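PDB 5EUR: uncharacterized protein from Shigella flexneri 5a str. M90T, which is of unknown function, assembles from three copies of a small, largely helical chain and has been tentatively linked to glutathione S-transferases. Local coordinates for residues I34-M39 and G65-Y70; N41-G44 and A48-N51; R52-I57 and R72-S77; E17-F22 and L26-F31. All coordinates share one frame; numbering follows the deposited sequence.

Contact 1. Residues I34-M39 and G65-Y70; sequences IVVTTM and GDYGKY
V36 and T37, neighbours on the long helix 28-43, meet the phenol ring of Y67, one over a face and the other at its edge, in a helix-against-loop contact of a small helical bundle: Y67, at the approach to helix 68-75, sends its ring back onto the middle of the earlier helix. V36 CG1 lies over one side of the ring, displaced toward the rim, 3.9 Å from the centroid and 27° off the ring normal, a CH-pi arrangement in which the nearest ring atom is Y67 CZ, 3.5 Å from V36 CG1. V36 holds CG1 opposite the backbone N (chi1 175°), which swings that methyl over the ring. T37 takes the edge instead, its OG1 lying in the ring plane 3.4 Å from Y67 CE1. CB of D66 lies over the opposite face.

Around them, L54 and L40 also pack on Y67, I57 packs on V36, and I3 of the second subunit reaches the tyrosine. The polar groups look beyond this pair. The hydroxyl of T37 is bonded to the carbonyl oxygen of E33, one turn back on its own helix, and that of Y67 to the carbonyl oxygen of T32, so the phenol is tied by its far end to the same helix that packs on its face. The next threonine along, T38, turns to its own backbone: T38 OG1 hydrogen-bonds I34 O at 2.7 Å and is also bonded to Y5 OH of the second subunit, while T38 N approaches I34 O from the opposite face of its carbonyl plane.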
loop_
_atom_site.group_PDB
_atom_site.type_symbol
_atom_site.label_atom_id
_atom_site.label_comp_id
_atom_site.label_asym_id
_atom_site.label_seq_id
_atom_site.Cartn_x
_atom_site.Cartn_y
_atom_site.Cartn_z
ATOM N N ILE A 34 2.742 6.322 -4.246
ATOM C CA ILE A 34 1.595 5.933 -3.425
ATOM C C ILE A 34 2.028 5.500 -2.022
ATOM O O ILE A 34 1.562 6.050 -1.012
ATOM C CB ILE A 34 0.785 4.808 -4.102
ATOM C CG1 ILE A 34 0.281 5.254 -5.477
ATOM C CG2 ILE A 34 -0.372 4.376 -3.204
ATOM C CD1 ILE A 34 -0.879 6.222 -5.430
ATOM N N VAL A 35 2.920 4.508 -1.941
ATOM C CA VAL A 35 3.181 3.876 -0.648
ATOM C C VAL A 35 3.874 4.841 0.308
ATOM O O VAL A 35 3.416 5.055 1.436
ATOM C CB VAL A 35 3.977 2.573 -0.819
ATOM C CG1 VAL A 35 4.182 1.931 0.552
ATOM C CG2 VAL A 35 3.192 1.629 -1.696
ATOM N N VAL A 36 4.995 5.430 -0.113
ATOM C CA VAL A 36 5.751 6.274 0.804
ATOM C C VAL A 36 4.951 7.508 1.185
ATOM O O VAL A 36 4.921 7.906 2.352
ATOM C CB VAL A 36 7.117 6.631 0.186
ATOM C CG1 VAL A 36 7.869 7.615 1.086
ATOM C CG2 VAL A 36 7.923 5.355 -0.034
ATOM N N THR A 37 4.286 8.131 0.209
ATOM C CA THR A 37 3.456 9.290 0.503
ATOM C C THR A 37 2.425 8.956 1.572
ATOM O O THR A 37 2.217 9.728 2.514
ATOM C CB THR A 37 2.765 9.750 -0.776
ATOM O OG1 THR A 37 3.761 9.995 -1.788
ATOM C CG2 THR A 37 1.953 11.013 -0.521
ATOM N N THR A 38 1.800 7.782 1.462
ATOM C CA THR A 38 0.767 7.423 2.428
ATOM C C THR A 38 1.374 7.109 3.793
ATOM O O THR A 38 0.809 7.488 4.826
ATOM C CB THR A 38 -0.059 6.253 1.893
ATOM O OG1 THR A 38 -0.534 6.588 0.569
ATOM C CG2 THR A 38 -1.252 6.005 2.822
ATOM N N MET A 39 2.528 6.432 3.817
ATOM C CA MET A 39 3.215 6.185 5.091
ATOM C C MET A 39 3.489 7.494 5.819
ATOM O O MET A 39 3.224 7.632 7.032
ATOM C CB MET A 39 4.533 5.437 4.860
ATOM C CG MET A 39 4.361 3.980 4.373
ATOM S SD MET A 39 5.951 3.330 3.762
ATOM C CE MET A 39 6.943 3.371 5.254
ATOM N N GLY A 65 13.715 13.686 -0.895
ATOM C CA GLY A 65 13.313 15.072 -0.958
ATOM C C GLY A 65 11.982 15.347 -1.619
ATOM O O GLY A 65 11.582 16.512 -1.721
ATOM N N ASP A 66 11.257 14.316 -2.059
ATOM C CA ASP A 66 10.063 14.483 -2.871
ATOM C C ASP A 66 8.774 14.558 -2.052
ATOM O O ASP A 66 7.691 14.362 -2.621
ATOM C CB ASP A 66 9.930 13.333 -3.874
ATOM C CG ASP A 66 9.406 13.793 -5.217
ATOM O OD1 ASP A 66 9.617 14.970 -5.562
ATOM O OD2 ASP A 66 8.736 12.996 -5.908
ATOM N N TYR A 67 8.857 14.824 -0.753
ATOM C CA TYR A 67 7.711 14.668 0.146
ATOM C C TYR A 67 7.451 15.921 0.973
ATOM O O TYR A 67 7.220 15.850 2.188
ATOM C CB TYR A 67 7.904 13.440 1.025
ATOM C CG TYR A 67 8.066 12.211 0.168
ATOM C CD1 TYR A 67 6.953 11.572 -0.374
ATOM C CD2 TYR A 67 9.326 11.715 -0.144
ATOM C CE1 TYR A 67 7.092 10.468 -1.194
ATOM C CE2 TYR A 67 9.475 10.607 -0.956
ATOM C CZ TYR A 67 8.357 9.987 -1.474
ATOM O OH TYR A 67 8.518 8.887 -2.281
ATOM N N GLY A 68 7.509 17.084 0.316
ATOM C CA GLY A 68 7.016 18.317 0.910
ATOM C C GLY A 68 7.531 18.588 2.310
ATOM O O GLY A 68 8.736 18.535 2.589
ATOM N N LYS A 69 6.601 18.908 3.213
ATOM C CA LYS A 69 6.983 19.282 4.568
ATOM C C LYS A 69 7.793 18.187 5.253
ATOM O O LYS A 69 8.722 18.479 6.016
ATOM C CB LYS A 69 5.733 19.639 5.385
ATOM C CG LYS A 69 4.839 18.455 5.724
ATOM C CD LYS A 69 3.623 18.882 6.534
ATOM C CE LYS A 69 2.670 17.708 6.720
ATOM N NZ LYS A 69 1.434 18.066 7.493
ATOM N N TYR A 70 7.463 16.915 4.996
ATOM C CA TYR A 70 8.230 15.837 5.603
ATOM C C TYR A 70 9.671 15.877 5.118
ATOM O O TYR A 70 10.601 15.674 5.908
ATOM C CB TYR A 70 7.587 14.479 5.288
ATOM C CG TYR A 70 6.191 14.369 5.871
ATOM C CD1 TYR A 70 5.999 14.249 7.244
ATOM C CD2 TYR A 70 5.070 14.383 5.057
ATOM C CE1 TYR A 70 4.722 14.161 7.790
ATOM C CE2 TYR A 70 3.801 14.284 5.594
ATOM C CZ TYR A 70 3.629 14.181 6.952
ATOM O OH TYR A 70 2.348 14.102 7.466
#

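Contact 2. Residues N41-G44 and A48-N51; sequences NSTG and ANSN
T43 faces N49 and S50 across the tight turn that joins two successive helices of the bundle, where helix 28-43 ends and helix 47-59 sets off after a short connection. The first helix gives way at G44, which has positive phi (67°) and whose N still bonds to N41 O at 3.0 Å.

The van der Waals part is small and is carried by the two branches of T43. Its methyl CG2 meets the side-chain amide of N49 obliquely, 3.7 Å from N49 ND2, while its OG1 rests 3.8 Å from S50 CB. With OG1 between the backbone N and the carbonyl carbon (chi1 74°), the threonine directs its oxygen toward the serine and leaves the methyl for the asparagine.

Direct hydrogen bonds between the segments are absent, and the polar groups settle with other partners. T43 OG1 bonds to the carbonyl oxygen of L40, S50 OG to that of M47, and N49 ND2 to the hydroxyl of S2, which draws the N-terminal tail alongside the corner. Y70 of helix 68-75 packs against T43 and S50 and bonds through its OH to G44 O.

Water supplies the polar link between the segments. One molecule is placed to donate to all three of T43 OG1, G44 O and S50 OG; since a water has two protons, these bonds cannot all be made fully at once and are probably shared. The shortest of them joins the water to T43 OG1 at 2.8 Å, against 3.1 Å from the water to S50 OG.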
loop_
_atom_site.group_PDB
_atom_site.type_symbol
_atom_site.label_atom_id
_atom_site.label_comp_id
_atom_site.label_asym_id
_atom_site.label_seq_id
_atom_site.Cartn_x
_atom_site.Cartn_y
_atom_site.Cartn_z
ATOM N N ASN A 41 2.125 10.594 5.294
ATOM C CA ASN A 41 0.885 11.252 5.714
ATOM C C ASN A 41 0.314 10.612 6.974
ATOM O O ASN A 41 -0.207 11.305 7.860
ATOM C CB ASN A 41 -0.151 11.207 4.583
ATOM C CG ASN A 41 0.057 12.315 3.564
ATOM O OD1 ASN A 41 0.694 13.311 3.869
ATOM N ND2 ASN A 41 -0.510 12.159 2.368
ATOM N N SER A 42 0.385 9.288 7.066
ATOM C CA SER A 42 -0.159 8.605 8.233
ATOM C C SER A 42 0.645 8.886 9.496
ATOM O O SER A 42 0.127 8.666 10.602
ATOM C CB SER A 42 -0.245 7.102 7.961
ATOM O OG SER A 42 0.997 6.467 8.192
ATOM N N THR A 43 1.888 9.375 9.372
ATOM C CA THR A 43 2.570 9.798 10.602
ATOM C C THR A 43 2.024 11.102 11.183
ATOM O O THR A 43 2.303 11.398 12.348
ATOM C CB THR A 43 4.089 9.967 10.398
ATOM O OG1 THR A 43 4.363 11.160 9.646
ATOM C CG2 THR A 43 4.682 8.755 9.703
ATOM N N GLY A 44 1.245 11.875 10.431
ATOM C CA GLY A 44 0.735 13.133 10.951
ATOM C C GLY A 44 1.829 14.156 11.191
ATOM O O GLY A 44 2.521 14.554 10.254
ATOM N N ALA A 48 9.712 12.642 14.262
ATOM C CA ALA A 48 10.714 11.612 14.516
ATOM C C ALA A 48 10.469 10.389 13.640
ATOM O O ALA A 48 11.405 9.826 13.049
ATOM C CB ALA A 48 10.710 11.234 15.996
ATOM N N ASN A 49 9.203 9.984 13.518
ATOM C CA ASN A 49 8.871 8.822 12.701
ATOM C C ASN A 49 9.097 9.115 11.226
ATOM O O ASN A 49 9.670 8.286 10.498
ATOM C CB ASN A 49 7.417 8.395 12.945
ATOM C CG ASN A 49 7.120 7.002 12.419
ATOM O OD1 ASN A 49 8.013 6.294 11.953
ATOM N ND2 ASN A 49 5.850 6.596 12.494
ATOM N N SER A 50 8.644 10.282 10.759
ATOM C CA SER A 50 8.833 10.580 9.340
ATOM C C SER A 50 10.315 10.729 9.011
ATOM O O SER A 50 10.751 10.350 7.917
ATOM C CB SER A 50 8.031 11.818 8.915
ATOM O OG SER A 50 8.345 12.995 9.646
ATOM N N ASN A 51 11.110 11.237 9.954
ATOM C CA ASN A 51 12.549 11.293 9.721
ATOM C C ASN A 51 13.133 9.903 9.560
ATOM O O ASN A 51 13.978 9.691 8.683
ATOM C CB ASN A 51 13.254 12.031 10.858
ATOM C CG ASN A 51 13.083 13.527 10.779
ATOM O OD1 ASN A 51 12.726 14.079 9.738
ATOM N ND2 ASN A 51 13.336 14.204 11.896
HETATM O O HOH W 1 5.444 13.577 10.689
#

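Contact 3. Residues R52-I57 and R72-S77; sequences RILNDI and RWWAQS
W74 lays one face of its indole against L54, whose CB stands 3.9 Å from the centroid of the five-membered ring and 18° off its normal, a CH-pi contact displaced toward the rim. Beyond it, CD1 of L54 reaches back to W74 CB at 3.8 Å. The indole edge is used by the next residue of the helix: W74 NE1 donates to N55 OD1 over 2.7 Å, with an N-H...O angle of 160°. The oxygen lies almost in the indole plane, yet the donor stands well above the plane of the asparagine carbonyl, with amide and ring planes 68° apart. The N-H bond at the edge and the leucine over the face together restrain the ring's rotation about its stem.

The other end of the amide extends the link, as N55 ND2 donates to a water that in turn donates to S77 OG, just past the end of helix 68-75. Around the pair, H58 meets the indole ring, while E81, R82 and A85 of helix 79-99 pack on N55. The arrangement joins helices 47-59 and 68-75 through an aromatic residue whose face and edge serve consecutive positions of the partner helix, within a helical bundle.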
loop_
_atom_site.group_PDB
_atom_site.type_symbol
_atom_site.label_atom_id
_atom_site.label_comp_id
_atom_site.label_asym_id
_atom_site.label_seq_id
_atom_site.Cartn_x
_atom_site.Cartn_y
_atom_site.Cartn_z
ATOM N N ARG A 52 12.706 8.943 10.403
ATOM C CA ARG A 52 13.168 7.563 10.244
ATOM C C ARG A 52 12.827 7.015 8.860
ATOM O O ARG A 52 13.681 6.437 8.162
ATOM C CB ARG A 52 12.548 6.665 11.321
ATOM C CG ARG A 52 13.181 6.749 12.703
ATOM C CD ARG A 52 12.445 5.815 13.691
ATOM N NE ARG A 52 12.351 4.442 13.184
ATOM C CZ ARG A 52 13.211 3.465 13.464
ATOM N NH1 ARG A 52 14.241 3.687 14.266
ATOM N NH2 ARG A 52 13.035 2.255 12.945
ATOM N N ILE A 53 11.558 7.152 8.464
ATOM C CA ILE A 53 11.140 6.667 7.151
ATOM C C ILE A 53 12.030 7.247 6.060
ATOM O O ILE A 53 12.534 6.525 5.191
ATOM C CB ILE A 53 9.666 7.019 6.899
ATOM C CG1 ILE A 53 8.762 6.224 7.848
ATOM C CG2 ILE A 53 9.301 6.726 5.463
ATOM C CD1 ILE A 53 7.348 6.817 7.943
ATOM N N LEU A 54 12.229 8.568 6.087
ATOM C CA LEU A 54 12.958 9.215 4.996
ATOM C C LEU A 54 14.443 8.878 5.030
ATOM O O LEU A 54 15.086 8.844 3.979
ATOM C CB LEU A 54 12.711 10.723 5.016
ATOM C CG LEU A 54 11.285 11.065 4.535
ATOM C CD1 LEU A 54 10.968 12.539 4.711
ATOM C CD2 LEU A 54 11.113 10.662 3.064
ATOM N N ASN A 55 15.005 8.618 6.208
ATOM C CA ASN A 55 16.373 8.114 6.228
ATOM C C ASN A 55 16.460 6.756 5.536
ATOM O O ASN A 55 17.414 6.495 4.801
ATOM C CB ASN A 55 16.900 8.049 7.661
ATOM C CG ASN A 55 17.420 9.395 8.156
ATOM O OD1 ASN A 55 17.976 10.190 7.386
ATOM N ND2 ASN A 55 17.276 9.640 9.447
ATOM N N ASP A 56 15.462 5.888 5.723
ATOM C CA ASP A 56 15.498 4.607 5.012
ATOM C C ASP A 56 15.266 4.773 3.510
ATOM O O ASP A 56 15.843 4.026 2.694
ATOM C CB ASP A 56 14.471 3.658 5.627
ATOM C CG ASP A 56 14.872 3.222 7.019
ATOM O OD1 ASP A 56 16.076 3.370 7.377
ATOM O OD2 ASP A 56 13.993 2.755 7.756
ATOM N N ILE A 57 14.419 5.734 3.128
ATOM C CA ILE A 57 14.219 6.041 1.714
ATOM C C ILE A 57 15.533 6.503 1.088
ATOM O O ILE A 57 15.941 6.015 0.029
ATOM C CB ILE A 57 13.107 7.097 1.559
ATOM C CG1 ILE A 57 11.761 6.527 2.020
ATOM C CG2 ILE A 57 13.041 7.629 0.135
ATOM C CD1 ILE A 57 11.376 5.220 1.330
ATOM N N ARG A 72 11.294 18.608 4.020
ATOM C CA ARG A 72 11.983 19.781 4.555
ATOM C C ARG A 72 12.382 19.561 6.011
ATOM O O ARG A 72 13.520 19.872 6.408
ATOM C CB ARG A 72 11.103 21.020 4.370
ATOM C CG ARG A 72 10.748 21.248 2.897
ATOM C CD ARG A 72 10.137 22.616 2.602
ATOM N NE ARG A 72 8.711 22.679 2.916
ATOM C CZ ARG A 72 7.741 22.356 2.065
ATOM N NH1 ARG A 72 8.036 21.940 0.837
ATOM N NH2 ARG A 72 6.472 22.444 2.445
ATOM N N TRP A 73 11.471 18.982 6.811
ATOM C CA TRP A 73 11.820 18.556 8.162
ATOM C C TRP A 73 13.034 17.638 8.157
ATOM O O TRP A 73 13.975 17.840 8.928
ATOM C CB TRP A 73 10.652 17.822 8.835
ATOM C CG TRP A 73 9.396 18.585 9.062
ATOM C CD1 TRP A 73 9.214 19.934 8.974
ATOM C CD2 TRP A 73 8.141 18.036 9.502
ATOM N NE1 TRP A 73 7.911 20.255 9.302
ATOM C CE2 TRP A 73 7.236 19.106 9.626
ATOM C CE3 TRP A 73 7.695 16.737 9.778
ATOM C CZ2 TRP A 73 5.904 18.922 10.019
ATOM C CZ3 TRP A 73 6.374 16.551 10.187
ATOM C CH2 TRP A 73 5.493 17.641 10.290
ATOM N N TRP A 74 13.024 16.614 7.292
ATOM C CA TRP A 74 14.113 15.640 7.288
ATOM C C TRP A 74 15.438 16.296 6.913
ATOM O O TRP A 74 16.476 15.996 7.512
ATOM C CB TRP A 74 13.775 14.498 6.320
ATOM C CG TRP A 74 14.919 13.599 5.960
ATOM C CD1 TRP A 74 15.456 12.582 6.710
ATOM C CD2 TRP A 74 15.678 13.648 4.749
ATOM N NE1 TRP A 74 16.487 11.983 6.017
ATOM C CE2 TRP A 74 16.649 12.630 4.818
ATOM C CE3 TRP A 74 15.621 14.454 3.604
ATOM C CZ2 TRP A 74 17.573 12.400 3.781
ATOM C CZ3 TRP A 74 16.538 14.225 2.575
ATOM C CH2 TRP A 74 17.491 13.198 2.673
ATOM N N ALA A 75 15.409 17.202 5.939
ATOM C CA ALA A 75 16.625 17.841 5.440
ATOM C C ALA A 75 17.250 18.753 6.478
ATOM O O ALA A 75 18.465 18.999 6.435
ATOM C CB ALA A 75 16.325 18.632 4.168
ATOM N N GLN A 76 16.451 19.296 7.396
ATOM C CA GLN A 76 17.029 20.106 8.463
ATOM C C GLN A 76 16.984 19.418 9.827
ATOM O O GLN A 76 17.005 20.086 10.867
ATOM C CB GLN A 76 16.357 21.475 8.483
ATOM C CG GLN A 76 16.599 22.203 7.158
ATOM C CD GLN A 76 15.536 23.218 6.795
ATOM O OE1 GLN A 76 15.691 24.410 7.051
ATOM N NE2 GLN A 76 14.447 22.749 6.188
ATOM N N SER A 77 16.991 18.075 9.825
ATOM C CA SER A 77 16.907 17.187 10.977
ATOM C C SER A 77 18.295 16.668 11.364
ATOM O O SER A 77 19.315 17.103 10.818
ATOM C CB SER A 77 15.960 16.020 10.685
ATOM O OG SER A 77 16.571 15.053 9.828
HETATM O O HOH W 2 17.900 12.505 10.848
#

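Contact 4. Residues E17-F22 and L26-F31; sequences ETVLVF and LSTKYF
V19 and L26 form an antiparallel hydrogen-bonded pair, V19 N to L26 O and L26 N to V19 O both spanning 2.9 Å, in a beta hairpin whose second strand, 24-27, runs straight into helix 28-43. T18 and S27 make the adjoining non-hydrogen-bonded pair, with side chains that diverge. Where the strand becomes helix the pairing continues for one more bond: T28 N points almost straight at E17 O (2.9 Å, N-H...O angle 174°), although it stands above the plane of that carbonyl rather than on a lone pair.

The side chains fold the new helix back onto strand 18-21. V19 stands at the junction, its CG1 against T28 and its CG2 3.7 Å from F31 CB. That forked reach follows from chi1 of -69°, which sets CG1 opposite the carbonyl carbon and CG2 between the two backbone branches. Two residues further along the strand, V21 comes at F31 from the opposite direction and puts CG2 over a face of the phenyl ring, 4.0 Å from its centroid and 16° off the normal. L12 and I10 of the neighbouring strand 10-12, the first in the chain, extend this apolar layer over V19 and F31.

Several polar ends are taken up nearby: T28 OG1 by the carbonyl oxygen of K16, T18 OG1 by E25 and by R126 of the third subunit. S27 is the N-cap of the helix. Its OG is also bonded to F22 O of the second subunit, and within its own chain it accepts from Y30 N at 3.1 Å.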
loop_
_atom_site.group_PDB
_atom_site.type_symbol
_atom_site.label_atom_id
_atom_site.label_comp_id
_atom_site.label_asym_id
_atom_site.label_seq_id
_atom_site.Cartn_x
_atom_site.Cartn_y
_atom_site.Cartn_z
ATOM N N GLU A 17 13.509 0.004 -12.186
ATOM C CA GLU A 17 12.074 0.058 -12.439
ATOM C C GLU A 17 11.250 -0.575 -11.326
ATOM O O GLU A 17 10.054 -0.278 -11.225
ATOM C CB GLU A 17 11.734 -0.601 -13.777
ATOM C CG GLU A 17 12.175 0.238 -14.970
ATOM C CD GLU A 17 11.758 -0.357 -16.302
ATOM O OE1 GLU A 17 11.113 -1.428 -16.311
ATOM O OE2 GLU A 17 12.070 0.258 -17.344
ATOM N N THR A 18 11.845 -1.429 -10.496
ATOM C CA THR A 18 11.125 -2.005 -9.364
ATOM C C THR A 18 11.953 -1.894 -8.090
ATOM O O THR A 18 13.167 -1.669 -8.113
ATOM C CB THR A 18 10.742 -3.483 -9.598
ATOM O OG1 THR A 18 11.924 -4.279 -9.756
ATOM C CG2 THR A 18 9.825 -3.642 -10.813
ATOM N N VAL A 19 11.266 -2.057 -6.961
ATOM C CA VAL A 19 11.896 -2.150 -5.661
ATOM C C VAL A 19 11.438 -3.460 -5.041
ATOM O O VAL A 19 10.390 -4.009 -5.392
ATOM C CB VAL A 19 11.549 -0.957 -4.736
ATOM C CG1 VAL A 19 12.208 0.335 -5.251
ATOM C CG2 VAL A 19 10.059 -0.758 -4.672
ATOM N N LEU A 20 12.261 -3.964 -4.134
ATOM C CA LEU A 20 11.962 -5.127 -3.313
ATOM C C LEU A 20 11.886 -4.636 -1.874
ATOM O O LEU A 20 12.897 -4.204 -1.305
ATOM C CB LEU A 20 13.030 -6.206 -3.492
ATOM C CG LEU A 20 12.772 -7.518 -2.760
ATOM C CD1 LEU A 20 11.578 -8.216 -3.383
ATOM C CD2 LEU A 20 14.016 -8.385 -2.865
ATOM N N VAL A 21 10.679 -4.669 -1.311
ATOM C CA VAL A 21 10.359 -4.092 -0.012
ATOM C C VAL A 21 9.810 -5.226 0.842
ATOM O O VAL A 21 8.718 -5.729 0.567
ATOM C CB VAL A 21 9.339 -2.947 -0.127
ATOM C CG1 VAL A 21 9.148 -2.244 1.229
ATOM C CG2 VAL A 21 9.760 -1.946 -1.206
ATOM N N PHE A 22 10.567 -5.648 1.852
ATOM C CA PHE A 22 10.125 -6.736 2.739
ATOM C C PHE A 22 9.644 -7.953 1.941
ATOM O O PHE A 22 8.603 -8.543 2.228
ATOM C CB PHE A 22 9.039 -6.242 3.704
ATOM C CG PHE A 22 9.565 -5.356 4.809
ATOM C CD1 PHE A 22 10.419 -5.867 5.774
ATOM C CD2 PHE A 22 9.191 -4.026 4.893
ATOM C CE1 PHE A 22 10.901 -5.060 6.793
ATOM C CE2 PHE A 22 9.672 -3.208 5.908
ATOM C CZ PHE A 22 10.526 -3.726 6.857
ATOM N N LEU A 26 7.580 -4.357 -6.147
ATOM C CA LEU A 26 6.632 -3.328 -6.548
ATOM C C LEU A 26 7.273 -2.447 -7.608
ATOM O O LEU A 26 8.484 -2.239 -7.591
ATOM C CB LEU A 26 6.225 -2.436 -5.364
ATOM C CG LEU A 26 5.548 -3.073 -4.156
ATOM C CD1 LEU A 26 5.530 -2.059 -3.011
ATOM C CD2 LEU A 26 4.142 -3.468 -4.555
ATOM N N SER A 27 6.459 -1.878 -8.488
ATOM C CA SER A 27 7.023 -0.870 -9.379
ATOM C C SER A 27 7.543 0.284 -8.533
ATOM O O SER A 27 6.936 0.659 -7.523
ATOM C CB SER A 27 5.992 -0.371 -10.396
ATOM O OG SER A 27 5.124 0.602 -9.845
ATOM N N THR A 28 8.702 0.822 -8.923
ATOM C CA THR A 28 9.313 1.884 -8.133
ATOM C C THR A 28 8.382 3.073 -7.996
ATOM O O THR A 28 8.240 3.630 -6.903
ATOM C CB THR A 28 10.638 2.308 -8.761
ATOM O OG1 THR A 28 11.503 1.172 -8.803
ATOM C CG2 THR A 28 11.282 3.421 -7.945
ATOM N N LYS A 29 7.726 3.468 -9.091
ATOM C CA LYS A 29 6.847 4.632 -9.043
ATOM C C LYS A 29 5.635 4.388 -8.152
ATOM O O LYS A 29 5.193 5.304 -7.457
ATOM C CB LYS A 29 6.413 5.018 -10.458
ATOM C CG LYS A 29 7.574 5.505 -11.305
ATOM C CD LYS A 29 8.020 6.885 -10.858
ATOM C CE LYS A 29 9.527 7.000 -10.814
ATOM N NZ LYS A 29 9.994 6.991 -9.390
ATOM N N TYR A 30 5.081 3.173 -8.146
ATOM C CA TYR A 30 3.993 2.902 -7.205
ATOM C C TYR A 30 4.480 3.055 -5.773
ATOM O O TYR A 30 3.810 3.672 -4.932
ATOM C CB TYR A 30 3.415 1.499 -7.420
ATOM C CG TYR A 30 2.355 1.144 -6.404
ATOM C CD1 TYR A 30 1.049 1.605 -6.542
ATOM C CD2 TYR A 30 2.663 0.352 -5.299
ATOM C CE1 TYR A 30 0.080 1.279 -5.602
ATOM C CE2 TYR A 30 1.703 0.035 -4.354
ATOM C CZ TYR A 30 0.418 0.502 -4.516
ATOM O OH TYR A 30 -0.534 0.191 -3.576
ATOM N N PHE A 31 5.656 2.508 -5.473
ATOM C CA PHE A 31 6.172 2.626 -4.115
ATOM C C PHE A 31 6.408 4.087 -3.734
ATOM O O PHE A 31 6.018 4.521 -2.646
ATOM C CB PHE A 31 7.455 1.813 -3.971
ATOM C CG PHE A 31 7.999 1.817 -2.587
ATOM C CD1 PHE A 31 7.298 1.194 -1.558
ATOM C CD2 PHE A 31 9.198 2.434 -2.297
ATOM C CE1 PHE A 31 7.791 1.187 -0.264
ATOM C CE2 PHE A 31 9.691 2.430 -1.005
ATOM C CZ PHE A 31 8.993 1.811 0.009
#

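From the N terminus, contact 4 closes first, a short hairpin loop that delivers the chain into helix 28-43. Contact 1 then opens on that helix and closes only at 65-70, and contact 2, the corner between helices 28-43 and 47-59, is nested within its loop. Contact 3 begins on helix 47-59 inside the same loop but ends beyond it, at 72-77, so contacts 1 and 3 cross. Contacts 1, 2 and 3 together join helices 28-43, 47-59 and 68-75 pairwise. T43 CG2 packs on I53 CD1 between contacts 2 and 3. I57 CD1 also meets F31 CE2 at 4.0 Å, joining the hairpin end of the fold to the bundle.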